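Local coordinates for protein BA42 (Bizionia argentinensis, PDB 4OA3) that is of unknown function but consists of a stand-alone TPM domain and binds two calcium ions, at residues A[16-21]-A[141-146]; A[30-35]-A[64-69]. All coordinates share one frame; numbering follows the deposited sequence. Where two conformers were deposited one is given.

Interaction 1: residues A[16-21]-A[141-146]; sequences AIVDAI and NTISKG. With CA (calcium ion), chain B.
Beside a calcium site, the helical residues Val18 and Ile21 pack against Asn141, whose side chain is one of the metal ligands. Asn141 OD1 lies 2.3 Å from the calcium ion, which also takes a water and oxygens of Glu25, Glu31, Asp137 and Leu139. In Asn141, chi1 (-61°) sets CG anti to the carbonyl carbon, and chi2 (-14°) turns one amide face to the CG2 methyl of Ile21. That methyl stands over the face, 3.5 Å from Asn141 CG, and it is farther from ND2, at 3.9 Å. The amide is thus backed by a hydrocarbon group on this face while its oxygen is held by the metal, a combination that should limit its rotation. Ile21 CD1 reaches the backbone as well, 3.6 Å from Asn141 O. Val18, which adopts two conformers, approaches the same oxygen with CG2 in one of them, where CG2 also lies 4.3 Å from Ile143 CG1. Farther from the ion the contact is purely apolar: Ile143 CD1, extended from the chain (chi2 -176°), comes 3.7 Å from Ile17 CG2, the two side chains crossing at about a right angle. No hydrogen bond joins the segments. Ile17 and Ile21 also touch Ile118 of helix 110-128. The contact thus pairs an apolar helix face with a C-terminal segment that begins in a calcium site of mixed side-chain, main-chain and water oxygens.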
loop_
_atom_site.group_PDB
_atom_site.type_symbol
_atom_site.label_atom_id
_atom_site.label_comp_id
_atom_site.label_asym_id
_atom_site.label_seq_id
_atom_site.Cartn_x
_atom_site.Cartn_y
_atom_site.Cartn_z
ATOM N N ALA A 16 5.637 -2.068 13.165
ATOM C CA ALA A 16 4.181 -1.979 13.242
ATOM C C ALA A 16 3.565 -1.991 11.845
ATOM O O ALA A 16 2.520 -2.609 11.611
ATOM C CB ALA A 16 3.770 -0.719 13.988
ATOM N N ILE A 17 4.239 -1.339 10.896
ATOM C CA ILE A 17 3.755 -1.297 9.519
ATOM C C ILE A 17 3.852 -2.639 8.849
ATOM O O ILE A 17 2.900 -3.086 8.211
ATOM C CB ILE A 17 4.458 -0.176 8.755
ATOM C CG1 ILE A 17 4.047 1.217 9.344
ATOM C CG2 ILE A 17 4.129 -0.234 7.273
ATOM C CD1 ILE A 17 4.981 2.311 8.987
ATOM N N VAL A 18 4.999 -3.307 8.993
ATOM C CA VAL A 18 5.174 -4.624 8.392
ATOM C C VAL A 18 4.181 -5.622 9.011
ATOM O O VAL A 18 3.641 -6.474 8.310
ATOM C CB VAL A 18 6.656 -5.073 8.545
ATOM C CG1 VAL A 18 6.841 -6.524 8.119
ATOM C CG2 VAL A 18 7.574 -4.171 7.729
ATOM N N ASP A 19 3.936 -5.509 10.320
ATOM C CA ASP A 19 2.965 -6.369 11.021
ATOM C C ASP A 19 1.528 -6.092 10.494
ATOM O O ASP A 19 0.756 -7.038 10.291
ATOM C CB ASP A 19 2.962 -6.101 12.540
ATOM C CG ASP A 19 4.190 -6.591 13.288
ATOM O OD1 ASP A 19 4.992 -7.319 12.691
ATOM O OD2 ASP A 19 4.373 -6.185 14.456
ATOM N N ALA A 20 1.223 -4.825 10.167
ATOM C CA ALA A 20 -0.091 -4.457 9.611
ATOM C C ALA A 20 -0.291 -5.076 8.223
ATOM O O ALA A 20 -1.356 -5.579 7.894
ATOM C CB ALA A 20 -0.235 -2.947 9.539
ATOM N N ILE A 21 0.785 -5.112 7.408
ATOM C CA ILE A 21 0.700 -5.757 6.107
ATOM C C ILE A 21 0.410 -7.242 6.289
ATOM O O ILE A 21 -0.424 -7.814 5.587
ATOM C CB ILE A 21 1.985 -5.537 5.259
ATOM C CG1 ILE A 21 2.084 -4.031 4.909
ATOM C CG2 ILE A 21 1.937 -6.385 3.985
ATOM C CD1 ILE A 21 3.372 -3.578 4.245
ATOM N N ASN A 141 6.907 -8.088 2.361
ATOM C CA ASN A 141 6.181 -7.095 3.150
ATOM C C ASN A 141 7.108 -5.963 3.590
ATOM O O ASN A 141 6.627 -5.003 4.166
ATOM C CB ASN A 141 5.535 -7.743 4.343
ATOM C CG ASN A 141 4.526 -8.813 3.997
ATOM O OD1 ASN A 141 4.067 -8.969 2.867
ATOM N ND2 ASN A 141 4.078 -9.501 5.060
ATOM N N THR A 142 8.396 -6.062 3.238
ATOM C CA THR A 142 9.429 -5.049 3.518
ATOM C C THR A 142 8.999 -3.694 3.023
ATOM O O THR A 142 8.525 -3.600 1.881
ATOM C CB THR A 142 10.694 -5.395 2.673
ATOM O OG1 THR A 142 10.925 -6.777 2.668
ATOM C CG2 THR A 142 11.955 -4.694 3.124
ATOM N N ILE A 143 9.329 -2.628 3.765
ATOM C CA ILE A 143 9.079 -1.275 3.281
ATOM C C ILE A 143 10.218 -0.967 2.309
ATOM O O ILE A 143 11.407 -1.122 2.648
ATOM C CB ILE A 143 9.034 -0.257 4.433
ATOM C CG1 ILE A 143 7.868 -0.617 5.388
ATOM C CG2 ILE A 143 8.868 1.203 3.892
ATOM C CD1 ILE A 143 7.669 0.353 6.476
ATOM N N SER A 144 9.865 -0.578 1.101
ATOM C CA SER A 144 10.836 -0.240 0.088
ATOM C C SER A 144 11.222 1.216 0.321
ATOM O O SER A 144 10.365 2.097 0.520
ATOM C CB SER A 144 10.213 -0.441 -1.293
ATOM O OG SER A 144 10.973 0.197 -2.302
ATOM N N LYS A 145 12.531 1.481 0.331
ATOM C CA LYS A 145 13.036 2.842 0.497
ATOM C C LYS A 145 13.841 3.295 -0.716
ATOM O O LYS A 145 14.672 2.547 -1.197
ATOM C CB LYS A 145 13.860 2.936 1.774
ATOM C CG LYS A 145 13.016 2.626 3.002
ATOM C CD LYS A 145 13.373 3.511 4.181
ATOM C CE LYS A 145 12.501 3.224 5.371
ATOM N NZ LYS A 145 12.671 1.840 5.860
ATOM N N GLY A 146 13.520 4.491 -1.213
ATOM C CA GLY A 146 14.187 5.121 -2.365
ATOM C C GLY A 146 14.556 6.571 -2.051
ATOM O O GLY A 146 14.379 7.012 -0.891
ATOM O OXT GLY A 146 15.006 7.278 -2.978
HETATM CA CA CA B . 3.116 -9.787 0.957
HETATM O O HOH W 1 3.585 -7.567 0.176
#

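Interaction 2: residues A[30-35]-A[64-69]; sequences GEIRVH and NGVLIY. With CA (calcium ion), chain C; CA (calcium ion), chain B.
Glu31 and Asn64 start a run of backbone hydrogen bonds between two parallel strands whose segment axes are inclined by 23°. Glu31 N donates to Asn64 O from above the carbonyl plane, at 3.2 Å; then Val66 N binds Glu31 O at 2.8 Å, Arg33 N binds Val66 O, Ile68 N binds Arg33 O, and His35 N binds Ile68 O. Weaker CA-H...O contacts run between them.

Apolar packing joins Ile32 CG1 to Val66 CG1 (3.7 Å), side by side, on the face that meets helix 110-128. On the other, Leu67 CD1 touches His35 CB at 3.8 Å. The His35 and Tyr69 rings meet rim to rim, their planes 14° apart; His35 NE2 and Tyr69 OH both hydrogen-bond to Glu37, and His35 ND1 to Ser144 OG.

Ahead of the strands, Asn64 ND2 lies 3.5 Å from Gly30 CA. An alanine here would probably leave Gly30 without this amide cover, opening a gap beside it, just before strand 31-37.

Metal bonding falls to Glu31, bent at chi2 (-88°), whose carboxylate bridges two calcium ions: OE1 binds one at 2.4 Å, OE2 the other at 2.3 Å. Glu138 is a further polar partner. The strands are the parallel pair of a beta-alpha-beta unit completed by helix 44-54.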
loop_
_atom_site.group_PDB
_atom_site.type_symbol
_atom_site.label_atom_id
_atom_site.label_comp_id
_atom_site.label_asym_id
_atom_site.label_seq_id
_atom_site.Cartn_x
_atom_site.Cartn_y
_atom_site.Cartn_z
ATOM N N GLY A 30 -4.969 -10.176 -2.004
ATOM C CA GLY A 30 -4.208 -9.019 -2.440
ATOM C C GLY A 30 -2.907 -8.876 -1.662
ATOM O O GLY A 30 -2.756 -9.397 -0.548
ATOM N N GLU A 31 -1.936 -8.236 -2.300
ATOM C CA GLU A 31 -0.611 -8.056 -1.720
ATOM C C GLU A 31 -0.307 -6.595 -1.595
ATOM O O GLU A 31 -0.571 -5.846 -2.539
ATOM C CB GLU A 31 0.412 -8.736 -2.582
ATOM C CG GLU A 31 0.272 -10.259 -2.615
ATOM C CD GLU A 31 1.014 -11.000 -1.524
ATOM O OE1 GLU A 31 2.048 -10.468 -1.046
ATOM O OE2 GLU A 31 0.567 -12.109 -1.124
ATOM N N ILE A 32 0.198 -6.166 -0.453
ATOM C CA ILE A 32 0.415 -4.748 -0.168
ATOM C C ILE A 32 1.860 -4.439 0.131
ATOM O O ILE A 32 2.485 -5.141 0.899
ATOM C CB ILE A 32 -0.467 -4.298 1.038
ATOM C CG1 ILE A 32 -1.945 -4.505 0.738
ATOM C CG2 ILE A 32 -0.163 -2.834 1.417
ATOM C CD1 ILE A 32 -2.798 -4.572 1.949
ATOM N N ARG A 33 2.408 -3.355 -0.472
ATOM C CA ARG A 33 3.707 -2.821 -0.075
ATOM C C ARG A 33 3.643 -1.325 0.065
ATOM O O ARG A 33 2.785 -0.658 -0.541
ATOM C CB ARG A 33 4.840 -3.144 -1.058
ATOM C CG ARG A 33 5.080 -4.639 -1.175
ATOM C CD ARG A 33 6.378 -4.987 -1.871
ATOM N NE ARG A 33 7.510 -4.567 -1.046
ATOM C CZ ARG A 33 8.762 -4.537 -1.462
ATOM N NH1 ARG A 33 9.062 -4.893 -2.701
ATOM N NH2 ARG A 33 9.721 -4.136 -0.649
ATOM N N VAL A 34 4.532 -0.797 0.885
ATOM C CA VAL A 34 4.756 0.621 1.080
ATOM C C VAL A 34 6.114 0.962 0.500
ATOM O O VAL A 34 7.083 0.216 0.705
ATOM C CB VAL A 34 4.714 0.987 2.570
ATOM C CG1 VAL A 34 5.116 2.436 2.836
ATOM C CG2 VAL A 34 3.335 0.722 3.154
ATOM N N HIS A 35 6.188 2.113 -0.201
ATOM C CA HIS A 35 7.463 2.655 -0.669
ATOM C C HIS A 35 7.544 4.082 -0.172
ATOM O O HIS A 35 6.601 4.861 -0.360
ATOM C CB HIS A 35 7.596 2.664 -2.179
ATOM C CG HIS A 35 8.827 3.377 -2.685
ATOM N ND1 HIS A 35 10.042 2.719 -2.839
ATOM C CD2 HIS A 35 8.970 4.652 -3.117
ATOM C CE1 HIS A 35 10.859 3.614 -3.393
ATOM N NE2 HIS A 35 10.269 4.769 -3.560
ATOM N N ASN A 64 -3.132 -8.413 -8.364
ATOM C CA ASN A 64 -3.768 -7.702 -7.288
ATOM C C ASN A 64 -2.827 -7.152 -6.220
ATOM O O ASN A 64 -3.172 -7.077 -5.054
ATOM C CB ASN A 64 -4.907 -8.520 -6.690
ATOM C CG ASN A 64 -4.452 -9.822 -6.092
ATOM O OD1 ASN A 64 -3.315 -10.223 -6.224
ATOM N ND2 ASN A 64 -5.339 -10.477 -5.362
ATOM N N GLY A 65 -1.625 -6.800 -6.647
ATOM C CA GLY A 65 -0.707 -6.073 -5.781
ATOM C C GLY A 65 -1.097 -4.615 -5.755
ATOM O O GLY A 65 -1.645 -4.081 -6.733
ATOM N N VAL A 66 -0.857 -3.949 -4.634
ATOM C CA VAL A 66 -1.111 -2.523 -4.500
ATOM C C VAL A 66 0.074 -1.914 -3.774
ATOM O O VAL A 66 0.571 -2.495 -2.810
ATOM C CB VAL A 66 -2.463 -2.168 -3.818
ATOM C CG1 VAL A 66 -2.573 -2.787 -2.431
ATOM C CG2 VAL A 66 -2.674 -0.653 -3.745
ATOM N N LEU A 67 0.552 -0.772 -4.289
ATOM C CA LEU A 67 1.621 0.006 -3.710
ATOM C C LEU A 67 1.031 1.256 -3.078
ATOM O O LEU A 67 0.283 1.994 -3.731
ATOM C CB LEU A 67 2.621 0.450 -4.802
ATOM C CG LEU A 67 3.767 1.337 -4.329
ATOM C CD1 LEU A 67 4.658 0.622 -3.328
ATOM C CD2 LEU A 67 4.602 1.796 -5.516
ATOM N N ILE A 68 1.375 1.501 -1.820
ATOM C CA ILE A 68 1.158 2.752 -1.130
ATOM C C ILE A 68 2.483 3.507 -1.227
ATOM O O ILE A 68 3.457 3.193 -0.555
ATOM C CB ILE A 68 0.725 2.574 0.316
ATOM C CG1 ILE A 68 -0.578 1.790 0.364
ATOM C CG2 ILE A 68 0.580 3.950 1.016
ATOM C CD1 ILE A 68 -1.006 1.389 1.827
ATOM N N TYR A 69 2.513 4.454 -2.141
ATOM C CA TYR A 69 3.686 5.273 -2.416
ATOM C C TYR A 69 3.611 6.580 -1.639
ATOM O O TYR A 69 2.595 7.273 -1.737
ATOM C CB TYR A 69 3.739 5.547 -3.926
ATOM C CG TYR A 69 4.734 6.600 -4.310
ATOM C CD1 TYR A 69 4.380 7.941 -4.316
ATOM C CD2 TYR A 69 6.045 6.272 -4.602
ATOM C CE1 TYR A 69 5.310 8.930 -4.582
ATOM C CE2 TYR A 69 6.963 7.250 -4.954
ATOM C CZ TYR A 69 6.616 8.586 -4.827
ATOM O OH TYR A 69 7.452 9.631 -5.147
HETATM CA CA CA C . -0.942 -13.647 -0.228
HETATM CA CA CA B . 3.116 -9.787 0.957
HETATM O O HOH W 2 -2.445 -11.924 0.427
HETATM O O HOH W 1 3.585 -7.567 0.176
HETATM O O HOH W 3 -1.765 -13.631 -2.532
HETATM O O HOH W 4 0.347 -13.105 1.821
#

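In the fold
The two contacts lie with centres about 10 Å apart and show how one metal site can tie distant parts of a chain together. Interaction 1 joins helix 11-24 to the C-terminal residues; interaction 2, formed by chain lying between those two segments, pairs central strands of the same mixed sheet, ordered 76-81, 65-71, 31-37, 144-145. Strand 31-37 directly follows helix 11-24 and borders strand 144-145. Probable hydrogen bonds connect the contacts, from Ser144 OG to His35 ND1 (2.7 Å) and from Arg33 NH2 to Thr142 O (2.8 Å). One calcium ion and its water belong to both, so the strand and the C-terminal tail meet at it, with helix 11-24 packed against the ligand Asn141.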